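Local structure of aldehyde dehydrogenase (5MYP) at the interface of chains A and B. The protein probably oxidises aldehydes to carboxylic acids with NAD+ as cofactor, as a glycosomal member of the aldehyde dehydrogenase family. Sequence-based numbering; all coordinates share one arbitrary frame. Chains: chain A/B, Aldehyde dehydrogenase.

The interface of chains A and B. Residues chain A 395, 409, 412-417; chain B 116, 455, 457.
A:Val417 presses its CG2 methyl against one face of the B:Arg457 guanidinium, 3.4 Å from CZ and set toward the rim of the group, while CA of A:Ser413 lies over the opposite face. This clamp sits in the two-fold interface of the deposited pair of aldehyde dehydrogenase family chains, which is probably the biological dimer; here strand 454-461 of chain B pushes an arginine into the turn between helix 402-411 and strand 417-419 of chain A. B:Arg457 gets there fully stretched: CG is anti to the backbone N (chi1 -173°) and the chain stays extended to NE, which carries the flat head across to lie between the methyl and the A:Ser413 backbone.

Its edge is then read by oxygens lying in the guanidinium plane. A:Ser414 OG takes two N-H groups side-on, from NH2 of B:Arg457 at 2.7 Å and from its NE at 3.1 Å, and passes its own hydrogen to the carbonyl O of A:Ala416, approaching from above that carbonyl's plane. A chi1 of 57°, with OG tucked between backbone N and carbonyl carbon, turns the hydroxyl toward the arginine. NH2 also donates to A:Thr412 OG1 in a nearly straight bond (171° at H). At the far corner NH1 of B:Arg457 reaches the backbone O of A:Glu409 at 2.7 Å, near the end of helix 402-411, whose carbonyls should suit a positive charge. These bonds together fix the rotation of the head.

Further out, A:Ser413 OG donates to the carboxylate OE2 of B:Glu116 at 2.6 Å, coming from above the carboxylate plane. The same OE2 accepts from B:His455 ND1 on its anti side, an almost linear bond within chain B that orients the imidazole. OE1 of B:Glu116 faces NH1 of B:Arg457 in a long salt bridge of 3.8 Å. Water finishes the rim: one molecule joins B:Glu116 OE1 to the carbonyl oxygens of A:Thr412 and A:Glu409, another links B:His455 NE2 to A:Gly415 O.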
loop_
_atom_site.group_PDB
_atom_site.type_symbol
_atom_site.label_atom_id
_atom_site.label_comp_id
_atom_site.label_asym_id
_atom_site.label_seq_id
_atom_site.Cartn_x
_atom_site.Cartn_y
_atom_site.Cartn_z
ATOM N N LEU A 395 -20.876 2.649 -0.633
ATOM C CA LEU A 395 -22.082 1.993 -1.123
ATOM C C LEU A 395 -23.073 1.969 0.029
ATOM O O LEU A 395 -22.717 1.600 1.149
ATOM C CB LEU A 395 -21.769 0.573 -1.604
ATOM C CG LEU A 395 -22.936 -0.274 -2.136
ATOM C CD1 LEU A 395 -22.480 -1.191 -3.263
ATOM C CD2 LEU A 395 -23.605 -1.089 -1.040
ATOM N N GLU A 409 -23.844 -6.810 -0.211
ATOM C CA GLU A 409 -22.469 -6.689 0.307
ATOM C C GLU A 409 -21.506 -7.663 -0.369
ATOM O O GLU A 409 -20.440 -7.271 -0.845
ATOM C CB GLU A 409 -22.428 -6.947 1.819
ATOM C CG GLU A 409 -22.976 -5.822 2.679
ATOM C CD GLU A 409 -23.044 -6.176 4.158
ATOM O OE1 GLU A 409 -22.456 -7.202 4.579
ATOM O OE2 GLU A 409 -23.677 -5.417 4.918
ATOM N N THR A 412 -20.843 -6.955 -4.365
ATOM C CA THR A 412 -20.341 -5.645 -4.797
ATOM C C THR A 412 -19.002 -5.327 -4.141
ATOM O O THR A 412 -18.645 -5.916 -3.116
ATOM C CB THR A 412 -21.324 -4.517 -4.436
ATOM O OG1 THR A 412 -21.549 -4.502 -3.019
ATOM C CG2 THR A 412 -22.649 -4.697 -5.167
ATOM N N SER A 413 -18.277 -4.383 -4.738
ATOM C CA SER A 413 -17.035 -3.862 -4.170
ATOM C C SER A 413 -17.097 -2.339 -4.075
ATOM O O SER A 413 -17.509 -1.663 -5.018
ATOM C CB SER A 413 -15.836 -4.295 -5.003
ATOM O OG SER A 413 -14.640 -3.789 -4.445
ATOM N N SER A 414 -16.691 -1.814 -2.923
ATOM C CA SER A 414 -16.705 -0.380 -2.664
ATOM C C SER A 414 -15.724 -0.074 -1.548
ATOM O O SER A 414 -15.295 -0.982 -0.848
ATOM C CB SER A 414 -18.104 0.079 -2.263
ATOM O OG SER A 414 -18.566 -0.641 -1.130
ATOM N N GLY A 415 -15.372 1.198 -1.389
ATOM C CA GLY A 415 -14.488 1.626 -0.306
ATOM C C GLY A 415 -15.073 1.370 1.077
ATOM O O GLY A 415 -14.336 1.135 2.026
ATOM N N ALA A 416 -16.398 1.431 1.183
ATOM C CA ALA A 416 -17.112 1.079 2.408
ATOM C C ALA A 416 -18.570 0.759 2.100
ATOM O O ALA A 416 -19.063 1.069 1.014
ATOM C CB ALA A 416 -17.035 2.223 3.410
ATOM N N VAL A 417 -19.237 0.128 3.064
ATOM C CA VAL A 417 -20.683 -0.084 3.029
ATOM C C VAL A 417 -21.284 0.479 4.314
ATOM O O VAL A 417 -20.776 0.203 5.405
ATOM C CB VAL A 417 -21.051 -1.580 2.915
ATOM C CG1 VAL A 417 -22.567 -1.784 2.943
ATOM C CG2 VAL A 417 -20.448 -2.173 1.653
ATOM N N GLU B 116 -12.292 -8.699 0.870
ATOM C CA GLU B 116 -12.806 -9.102 -0.436
ATOM C C GLU B 116 -11.664 -9.208 -1.457
ATOM O O GLU B 116 -10.644 -8.515 -1.326
ATOM C CB GLU B 116 -13.886 -8.134 -0.937
ATOM C CG GLU B 116 -13.423 -6.695 -1.138
ATOM C CD GLU B 116 -14.455 -5.799 -1.815
ATOM O OE1 GLU B 116 -15.564 -6.272 -2.158
ATOM O OE2 GLU B 116 -14.147 -4.604 -2.019
ATOM N N HIS B 455 -8.931 -6.489 -0.476
ATOM C CA HIS B 455 -9.357 -5.176 -0.042
ATOM C C HIS B 455 -10.031 -5.330 1.319
ATOM O O HIS B 455 -10.999 -6.075 1.449
ATOM C CB HIS B 455 -10.314 -4.546 -1.047
ATOM C CG HIS B 455 -10.923 -3.274 -0.552
ATOM N ND1 HIS B 455 -12.257 -2.964 -0.710
ATOM C CD2 HIS B 455 -10.380 -2.257 0.156
ATOM C CE1 HIS B 455 -12.501 -1.803 -0.132
ATOM N NE2 HIS B 455 -11.385 -1.358 0.409
ATOM N N ARG B 457 -12.479 -3.984 3.674
ATOM C CA ARG B 457 -13.653 -3.171 3.378
ATOM C C ARG B 457 -14.482 -2.947 4.650
ATOM O O ARG B 457 -15.117 -3.881 5.141
ATOM C CB ARG B 457 -14.501 -3.890 2.335
ATOM C CG ARG B 457 -15.674 -3.089 1.790
ATOM C CD ARG B 457 -16.581 -4.008 0.997
ATOM N NE ARG B 457 -17.540 -3.317 0.133
ATOM C CZ ARG B 457 -18.549 -3.916 -0.501
ATOM N NH1 ARG B 457 -18.755 -5.225 -0.366
ATOM N NH2 ARG B 457 -19.369 -3.205 -1.273
HETATM O O HOH W 1 -11.621 0.803 2.034
HETATM O O HOH W 2 -17.482 -8.056 -1.937
#